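Local structure of apoptosis regulator Bcl-2 homolog (Fowlpox virus, 5TZP) at residues 80-85 and 92-97; 99-104 and 116-121. The protein inhibits apoptosis of the infected host cell by sequestering and inactivating several proapoptotic Bcl-2 proteins, including BAK1 and BAX. All blocks are in the same frame, centred on the assembly; numbering follows the deposited sequence.

Contact 1 (80-85 and 92-97); sequences QVLEDK and ITIIAF. With SO4 (sulfate ion), chain N.
Val81 and Leu82, at the end of helix 74-81, meet segment 92-97 through a single side chain, that of Ile94, by apolar contacts alone. The terminal methyl of Ile94 does most of the touching. CD1 of Ile94 lies 3.6 Å from CG1 of Val81, and the two side chains run past each other in opposite directions, so that CG1 of Ile94 also comes within 4.0 Å of CB of Val81. CD1 of Ile94 also lies 3.6 Å from CG of Leu82, with both Leu82 methyls almost as near. Leu82 is the first residue to leave helical geometry, and its CG stands anti to its own carbonyl carbon (chi1 -61°), which brings the end of the side chain nearer to Ile94 than its CB direction alone would suggest. Both segments belong to BH1, which runs from the end of helix 74-81 through the loop into helix 88-105 and here borders the groove holding the BH3 peptide, as in other Bcl-2 proteins. Helix 115-136 adds Ile122 against Ile94, and Ala125 and Ile126 against Leu82.

Polar bonds belong to the surroundings. Arg90, one turn before Ile94 on the same helix, bonds the carbonyl oxygen of Val81, and Tyr130 that of Leu82. Gln80 OE1 is hydrogen-bonded to the peptide backbone, against which Val81 and Thr93 also pack, while Gln80 NE2 makes weak bonds to a sulfate that the peptide also holds, the shorter being 3.3 Å to sulfate O3.

Contact 2 (99-104 and 116-121); sequences AYYSKK and GIISEA. With EDO (1,2-ethanediol), chain C.
Tyr101 OH lies 2.7 Å from O1 of a 1,2-ethanediol, probably carried over from crystallisation; either group could be the donor. The diol is also hydrogen-bonded to Phe74 N and Ile72 O, which places the phenol near the start of helix 74-81. With CG anti to the backbone N (chi1 170°), the tyrosine ring extends from helix 88-105 past Ile118 toward that site.

The contact with segment 116-121 is made by one methyl, CD1 of Ile118. It comes up to the edge of the Tyr101 ring, near the ring plane, with Ile118 CD1 4.0 Å from CD2 and 4.1 Å from CE2 of Tyr101. Ser102 offers its carbon: CB of Ser102 rests 3.8 Å from CD1 of Ile118. The methyl therefore meets the ring edge and the serine CB from roughly perpendicular directions. In the conformer described, one of two for Ser102, OG stands anti to the backbone N (chi1 174°) and passes the same methyl, 4.2 Å from Ile118 CD1, while hydrogen-bonding to the backbone carbonyl of Tyr113 in the connection leading to helix 115-136.

The contact joins the last turns of helix 88-105, where BH1 ends at Ala99, to the BH2 segment 116-121. Around it, Phe74 of helix 74-81 packs against Ile118 and Ala121, Tyr100 turns instead to helix 43-68, and Ser119 lies against helix 14-32.

How the contacts relate
Contacts 1 and 2 follow one another along the chain and share helix 88-105: its 92-97 part meets the end of helix 74-81, and its 99-104 part meets helix 115-136. Their centres are about 13 Å apart, and the two sets of segments do not touch beyond adjoining in sequence. Helices 74-81 and 115-136 nonetheless appear at both, because Ile122 packs on Ile94 in contact 1 and Phe74 on Ile118 in contact 2. Contact 1 lies directly against the BH3 peptide, with six of its residues within reach, whereas contact 2 holds the later part of the shared helix to BH2, so the peptide-facing helix is tied to the bundle at both points.

Contact 1 (80-85 and 92-97)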
ATOM      1  N   GLN A  80      -7.112   8.720   5.200  1.00 16.22           N
ATOM      2  CA  GLN A  80      -6.748  10.112   4.916  1.00 17.11           C
ATOM      3  C   GLN A  80      -6.205  10.236   3.504  1.00 16.87           C
ATOM      4  O   GLN A  80      -6.602  11.196   2.781  1.00 18.39           O
ATOM      5  CB  GLN A  80      -5.725  10.592   5.931  1.00 17.44           C
ATOM      6  CG  GLN A  80      -6.344  10.956   7.312  1.00 18.19           C
ATOM      7  CD  GLN A  80      -5.250  11.266   8.368  1.00 18.43           C
ATOM      8  OE1 GLN A  80      -4.069  10.850   8.259  1.00 20.67           O
ATOM      9  NE2 GLN A  80      -5.668  11.846   9.450  1.00 24.63           N
ATOM     10  N   VAL A  81      -5.293   9.349   3.110  1.00 15.85           N
ATOM     11  CA  VAL A  81      -4.662   9.497   1.793  1.00 15.68           C
ATOM     12  C   VAL A  81      -5.725   9.512   0.702  1.00 17.88           C
ATOM     13  O   VAL A  81      -5.628  10.274  -0.270  1.00 22.90           O
ATOM     14  CB  VAL A  81      -3.644   8.396   1.576  1.00 14.71           C
ATOM     15  CG1 VAL A  81      -3.063   8.468   0.154  1.00 17.33           C
ATOM     16  CG2 VAL A  81      -2.509   8.408   2.590  1.00 16.71           C
ATOM     17  N   LEU A  82      -6.715   8.631   0.810  1.00 17.84           N
ATOM     18  CA  LEU A  82      -7.736   8.416  -0.221  1.00 17.00           C
ATOM     19  C   LEU A  82      -9.034   9.154  -0.002  1.00 22.27           C
ATOM     20  O   LEU A  82     -10.003   8.862  -0.700  1.00 23.22           O
ATOM     21  CB  LEU A  82      -8.010   6.921  -0.300  1.00 16.43           C
ATOM     22  CG  LEU A  82      -6.807   6.118  -0.681  1.00 15.82           C
ATOM     23  CD1 LEU A  82      -7.146   4.673  -0.680  1.00 21.73           C
ATOM     24  CD2 LEU A  82      -6.258   6.488  -2.045  1.00 19.64           C
ATOM     25  N   GLU A  83      -9.099  10.142   0.898  1.00 19.35           N
ATOM     26  CA  GLU A  83     -10.383  10.741   1.182  1.00 21.47           C
ATOM     27  C   GLU A  83     -10.987  11.432  -0.021  1.00 27.38           C
ATOM     28  O   GLU A  83     -12.218  11.390  -0.220  1.00 26.77           O
ATOM     29  CB  GLU A  83     -10.275  11.762   2.338  1.00 25.92           C
ATOM     30  CG  GLU A  83     -11.653  12.297   2.776  1.00 28.67           C
ATOM     31  CD  GLU A  83     -11.619  13.123   4.032  1.00 46.10           C
ATOM     32  OE1 GLU A  83     -10.519  13.243   4.649  1.00 45.43           O
ATOM     33  OE2 GLU A  83     -12.729  13.626   4.373  1.00 45.08           O
ATOM     34  N   ASP A  84     -10.153  12.116  -0.822  1.00 21.78           N
ATOM     35  CA  ASP A  84     -10.640  12.975  -1.903  1.00 22.65           C
ATOM     36  C   ASP A  84     -10.219  12.542  -3.279  1.00 23.10           C
ATOM     37  O   ASP A  84     -10.881  12.947  -4.241  1.00 24.04           O
ATOM     38  CB  ASP A  84     -10.125  14.443  -1.799  1.00 21.51           C
ATOM     39  CG  ASP A  84     -10.606  15.144  -0.572  1.00 31.63           C
ATOM     40  OD1 ASP A  84     -11.597  14.681   0.089  1.00 30.64           O
ATOM     41  OD2 ASP A  84      -9.990  16.198  -0.253  1.00 27.38           O
ATOM     42  N   LYS A  85      -9.090  11.866  -3.416  1.00 19.70           N
ATOM     43  CA  LYS A  85      -8.688  11.403  -4.729  1.00 19.90           C
ATOM     44  C   LYS A  85      -7.754  10.220  -4.642  1.00 19.25           C
ATOM     45  O   LYS A  85      -7.091   9.986  -3.614  1.00 20.38           O
ATOM     46  CB  LYS A  85      -8.035  12.489  -5.553  1.00 26.97           C
ATOM     47  CG  LYS A  85      -6.694  12.763  -5.264  1.00 25.93           C
ATOM     48  CD  LYS A  85      -6.019  13.540  -6.418  1.00 30.13           C
ATOM     49  CE  LYS A  85      -4.569  13.851  -6.014  1.00 33.66           C
ATOM     50  NZ  LYS A  85      -3.768  14.792  -6.848  1.00 34.85           N
ATOM     51  N   ILE A  92       0.536   3.024  -4.302  1.00  8.62           N
ATOM     52  CA  ILE A  92       1.856   2.443  -4.061  1.00  7.52           C
ATOM     53  C   ILE A  92       2.378   2.915  -2.722  1.00  8.92           C
ATOM     54  O   ILE A  92       2.918   2.113  -1.933  1.00  8.26           O
ATOM     55  CB  ILE A  92       2.841   2.840  -5.171  1.00  8.96           C
ATOM     56  CG1 ILE A  92       2.440   2.056  -6.446  1.00 11.11           C
ATOM     57  CG2 ILE A  92       4.284   2.618  -4.765  1.00 10.13           C
ATOM     58  CD1 ILE A  92       2.988   2.717  -7.752  1.00 10.69           C
ATOM     59  N   THR A  93       2.230   4.195  -2.410  1.00  7.83           N
ATOM     60  CA  THR A  93       2.766   4.712  -1.165  1.00  7.22           C
ATOM     61  C   THR A  93       2.034   4.119   0.038  1.00  8.50           C
ATOM     62  O   THR A  93       2.663   3.760   1.039  1.00  8.40           O
ATOM     63  CB  THR A  93       2.710   6.238  -1.128  1.00  8.27           C
ATOM     64  OG1 THR A  93       3.538   6.739  -2.191  1.00 10.58           O
ATOM     65  CG2 THR A  93       3.226   6.799   0.131  1.00 10.34           C
ATOM     66  N   ILE A  94       0.714   3.985  -0.028  1.00  8.46           N
ATOM     67  CA  ILE A  94      -0.082   3.331   1.014  1.00  9.86           C
ATOM     68  C   ILE A  94       0.398   1.916   1.231  1.00  8.88           C
ATOM     69  O   ILE A  94       0.612   1.503   2.387  1.00  8.37           O
ATOM     70  CB  ILE A  94      -1.618   3.352   0.634  1.00 11.12           C
ATOM     71  CG1 ILE A  94      -2.203   4.731   0.838  1.00 13.70           C
ATOM     72  CG2 ILE A  94      -2.371   2.241   1.388  1.00 16.15           C
ATOM     73  CD1 ILE A  94      -3.511   4.865   0.070  1.00 15.42           C
ATOM     74  N   ILE A  95       0.567   1.132   0.162  1.00  8.03           N
ATOM     75  CA  ILE A  95       0.971  -0.250   0.301  1.00  7.94           C
ATOM     76  C   ILE A  95       2.373  -0.329   0.844  1.00  9.21           C
ATOM     77  O   ILE A  95       2.672  -1.144   1.731  1.00  8.60           O
ATOM     78  CB  ILE A  95       0.796  -1.015  -1.029  1.00  7.62           C
ATOM     79  CG1 ILE A  95      -0.689  -1.062  -1.419  1.00  8.66           C
ATOM     80  CG2 ILE A  95       1.401  -2.384  -0.968  1.00  8.94           C
ATOM     81  CD1 ILE A  95      -0.919  -1.525  -2.880  1.00  9.76           C
ATOM     82  N   ALA A  96       3.269   0.498   0.336  1.00  7.60           N
ATOM     83  CA  ALA A  96       4.665   0.507   0.811  1.00  7.78           C
ATOM     84  C   ALA A  96       4.738   0.853   2.306  1.00  8.01           C
ATOM     85  O   ALA A  96       5.409   0.149   3.080  1.00  8.41           O
ATOM     86  CB  ALA A  96       5.482   1.478  -0.010  1.00  9.07           C
ATOM     87  N   PHE A  97       4.098   1.928   2.699  1.00  8.26           N
ATOM     88  CA  PHE A  97       4.045   2.328   4.107  1.00  7.45           C
ATOM     89  C   PHE A  97       3.482   1.194   4.955  1.00  7.80           C
ATOM     90  O   PHE A  97       4.020   0.889   6.013  1.00  8.34           O
ATOM     91  CB  PHE A  97       3.230   3.587   4.257  1.00  7.79           C
ATOM     92  CG  PHE A  97       3.073   3.937   5.707  1.00  8.65           C
ATOM     93  CD1 PHE A  97       4.078   4.643   6.373  1.00 10.23           C
ATOM     94  CD2 PHE A  97       1.957   3.590   6.410  1.00  8.74           C
ATOM     95  CE1 PHE A  97       3.952   4.916   7.748  1.00 12.11           C
ATOM     96  CE2 PHE A  97       1.824   3.888   7.783  1.00 10.29           C
ATOM     97  CZ  PHE A  97       2.824   4.519   8.447  1.00 10.89           C
TER
HETATM   98  S   SO4 N 212      -3.298  13.225  12.290  0.70 25.94           S
HETATM   99  O1  SO4 N 212      -3.323  12.308  13.443  0.70 36.36           O
HETATM  100  O2  SO4 N 212      -2.521  14.480  12.499  0.70 38.53           O
HETATM  101  O3  SO4 N 212      -4.714  13.610  12.119  0.70 35.05           O
HETATM  102  O4  SO4 N 212      -2.710  12.482  11.132  0.70 21.93           O

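Contact 2 (99-104 and 116-121)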
ATOM      1  N   ALA A  99       3.194  -2.069   4.334  1.00  8.37           N
ATOM      2  CA  ALA A  99       4.114  -3.200   4.421  1.00  9.12           C
ATOM      3  C   ALA A  99       5.217  -2.918   5.430  1.00  7.84           C
ATOM      4  O   ALA A  99       5.530  -3.754   6.296  1.00  9.86           O
ATOM      5  CB  ALA A  99       4.685  -3.538   3.052  1.00  8.65           C
ATOM      6  N   TYR A 100       5.849  -1.749   5.311  1.00  8.34           N
ATOM      7  CA  TYR A 100       6.916  -1.361   6.212  1.00  7.79           C
ATOM      8  C   TYR A 100       6.431  -1.390   7.664  1.00  9.15           C
ATOM      9  O   TYR A 100       7.101  -1.937   8.569  1.00  9.89           O
ATOM     10  CB  TYR A 100       7.376   0.043   5.796  1.00  8.50           C
ATOM     11  CG  TYR A 100       8.595   0.550   6.501  1.00  8.53           C
ATOM     12  CD1 TYR A 100       9.883   0.152   6.121  1.00 10.77           C
ATOM     13  CD2 TYR A 100       8.515   1.328   7.649  1.00 10.10           C
ATOM     14  CE1 TYR A 100      10.993   0.534   6.783  1.00 11.21           C
ATOM     15  CE2 TYR A 100       9.652   1.747   8.340  1.00 10.75           C
ATOM     16  CZ  TYR A 100      10.884   1.343   7.880  1.00  9.88           C
ATOM     17  OH  TYR A 100      12.014   1.724   8.574  1.00 12.38           O
ATOM     18  N   TYR A 101       5.248  -0.815   7.898  1.00  8.60           N
ATOM     19  CA  TYR A 101       4.599  -0.770   9.197  1.00  8.90           C
ATOM     20  C   TYR A 101       4.360  -2.178   9.727  1.00  8.43           C
ATOM     21  O   TYR A 101       4.660  -2.462  10.909  1.00  9.99           O
ATOM     22  CB  TYR A 101       3.294   0.051   9.043  1.00  9.71           C
ATOM     23  CG  TYR A 101       2.360   0.003  10.222  1.00  9.38           C
ATOM     24  CD1 TYR A 101       2.596   0.736  11.354  1.00 10.72           C
ATOM     25  CD2 TYR A 101       1.267  -0.806  10.234  1.00 12.35           C
ATOM     26  CE1 TYR A 101       1.736   0.695  12.426  1.00 11.17           C
ATOM     27  CE2 TYR A 101       0.407  -0.865  11.308  1.00 10.97           C
ATOM     28  CZ  TYR A 101       0.674  -0.091  12.386  1.00 10.20           C
ATOM     29  OH  TYR A 101      -0.183  -0.149  13.484  1.00 11.86           O
ATOM     30  N   SER A 102       3.765  -3.029   8.896  1.00  8.84           N
ATOM     31  CA  SER A 102       3.434  -4.408   9.318  0.50  7.81           C
ATOM     32  C   SER A 102       4.644  -5.117   9.895  1.00 10.09           C
ATOM     33  O   SER A 102       4.560  -5.792  10.943  1.00  9.85           O
ATOM     34  CB  SER A 102       2.918  -5.166   8.097  0.50 12.45           C
ATOM     35  OG  SER A 102       2.662  -6.567   8.276  0.50 15.69           O
ATOM     36  N   LYS A 103       5.799  -4.976   9.251  1.00  9.88           N
ATOM     37  CA  LYS A 103       6.992  -5.647   9.736  0.50 10.58           C
ATOM     38  C   LYS A 103       7.453  -5.028  11.047  1.00 12.91           C
ATOM     39  O   LYS A 103       7.935  -5.725  11.940  1.00 14.15           O
ATOM     40  CB  LYS A 103       8.059  -5.615   8.651  0.50 12.59           C
ATOM     41  CG  LYS A 103       9.286  -6.409   9.009  0.50 17.92           C
ATOM     42  CD  LYS A 103      10.267  -6.431   7.843  0.50 17.44           C
ATOM     43  CE  LYS A 103      11.572  -7.205   8.216  0.50 24.71           C
ATOM     44  NZ  LYS A 103      11.377  -8.667   8.470  0.50 26.47           N
ATOM     45  N   LYS A 104       7.315  -3.720  11.211  1.00 10.75           N
ATOM     46  CA  LYS A 104       7.727  -3.073  12.433  1.00 10.54           C
ATOM     47  C   LYS A 104       6.872  -3.460  13.625  1.00 12.27           C
ATOM     48  O   LYS A 104       7.364  -3.440  14.760  1.00 13.97           O
ATOM     49  CB  LYS A 104       7.697  -1.547  12.302  1.00 12.27           C
ATOM     50  CG  LYS A 104       8.732  -0.944  11.334  1.00 12.87           C
ATOM     51  CD  LYS A 104      10.153  -1.251  11.733  1.00 14.89           C
ATOM     52  CE  LYS A 104      11.080  -0.573  10.780  1.00 17.84           C
ATOM     53  NZ  LYS A 104      12.524  -1.005  11.053  1.00 29.89           N
ATOM     54  N   GLY A 116      -3.617  -9.545   7.447  1.00 12.88           N
ATOM     55  CA  GLY A 116      -5.040  -9.593   7.147  1.00 14.21           C
ATOM     56  C   GLY A 116      -5.775  -8.288   7.357  1.00 12.12           C
ATOM     57  O   GLY A 116      -6.366  -7.754   6.431  1.00 12.67           O
ATOM     58  N   ILE A 117      -5.707  -7.724   8.571  0.62 11.72           N
ATOM     59  CA  ILE A 117      -6.404  -6.455   8.828  0.62 11.33           C
ATOM     60  C   ILE A 117      -5.837  -5.332   7.967  0.62 11.87           C
ATOM     61  O   ILE A 117      -6.566  -4.435   7.525  0.62 11.86           O
ATOM     62  CB  ILE A 117      -6.427  -6.044  10.331  0.62 11.60           C
ATOM     63  CG1 ILE A 117      -5.040  -6.017  11.018  0.62 10.79           C
ATOM     64  CG2 ILE A 117      -7.464  -6.849  11.138  0.62 12.98           C
ATOM     65  CD1 ILE A 117      -5.068  -5.432  12.503  0.62 13.95           C
ATOM     66  N   ILE A 118      -4.525  -5.334   7.764  1.00  8.79           N
ATOM     67  CA  ILE A 118      -3.920  -4.231   6.978  1.00 10.27           C
ATOM     68  C   ILE A 118      -4.310  -4.323   5.517  1.00  8.77           C
ATOM     69  O   ILE A 118      -4.763  -3.359   4.936  1.00 10.35           O
ATOM     70  CB  ILE A 118      -2.417  -4.225   7.230  1.00  8.37           C
ATOM     71  CG1 ILE A 118      -2.065  -3.812   8.639  1.00 10.48           C
ATOM     72  CG2 ILE A 118      -1.750  -3.265   6.186  1.00 10.83           C
ATOM     73  CD1 ILE A 118      -0.586  -4.045   8.934  1.00 11.89           C
ATOM     74  N   SER A 119      -4.256  -5.495   4.942  1.00  9.12           N
ATOM     75  CA  SER A 119      -4.614  -5.667   3.526  1.00 10.96           C
ATOM     76  C   SER A 119      -6.097  -5.405   3.283  1.00 10.64           C
ATOM     77  O   SER A 119      -6.493  -4.782   2.301  1.00 11.28           O
ATOM     78  CB  SER A 119      -4.233  -7.021   2.963  1.00 11.97           C
ATOM     79  OG  SER A 119      -2.848  -7.224   3.142  1.00 13.23           O
ATOM     80  N   GLU A 120      -6.942  -5.859   4.205  1.00 11.03           N
ATOM     81  CA  GLU A 120      -8.379  -5.607   4.094  1.00 11.38           C
ATOM     82  C   GLU A 120      -8.684  -4.124   4.221  1.00 12.90           C
ATOM     83  O   GLU A 120      -9.542  -3.579   3.486  1.00 13.35           O
ATOM     84  CB  GLU A 120      -9.185  -6.400   5.142  1.00 14.39           C
ATOM     85  CG  GLU A 120      -9.163  -7.924   4.817  1.00 15.89           C
ATOM     86  CD  GLU A 120      -9.825  -8.810   5.874  1.00 20.72           C
ATOM     87  OE1 GLU A 120      -9.745 -10.031   5.684  1.00 31.73           O
ATOM     88  OE2 GLU A 120     -10.413  -8.260   6.829  1.00 23.12           O
ATOM     89  N   ALA A 121      -8.000  -3.443   5.111  1.00 11.99           N
ATOM     90  CA  ALA A 121      -8.232  -1.989   5.273  1.00 11.56           C
ATOM     91  C   ALA A 121      -7.856  -1.233   3.995  1.00 10.73           C
ATOM     92  O   ALA A 121      -8.549  -0.324   3.558  1.00 11.89           O
ATOM     93  CB  ALA A 121      -7.459  -1.466   6.467  1.00 12.44           C
TER
HETATM   94  C1  EDO C 201      -3.758   0.315  14.225  1.00 18.04           C
HETATM   95  O1  EDO C 201      -2.643   0.976  13.658  1.00 15.89           O
HETATM   96  C2  EDO C 201      -3.769   0.293  15.707  1.00 18.39           C
HETATM   97  O2  EDO C 201      -4.091   1.690  16.016  1.00 20.18           O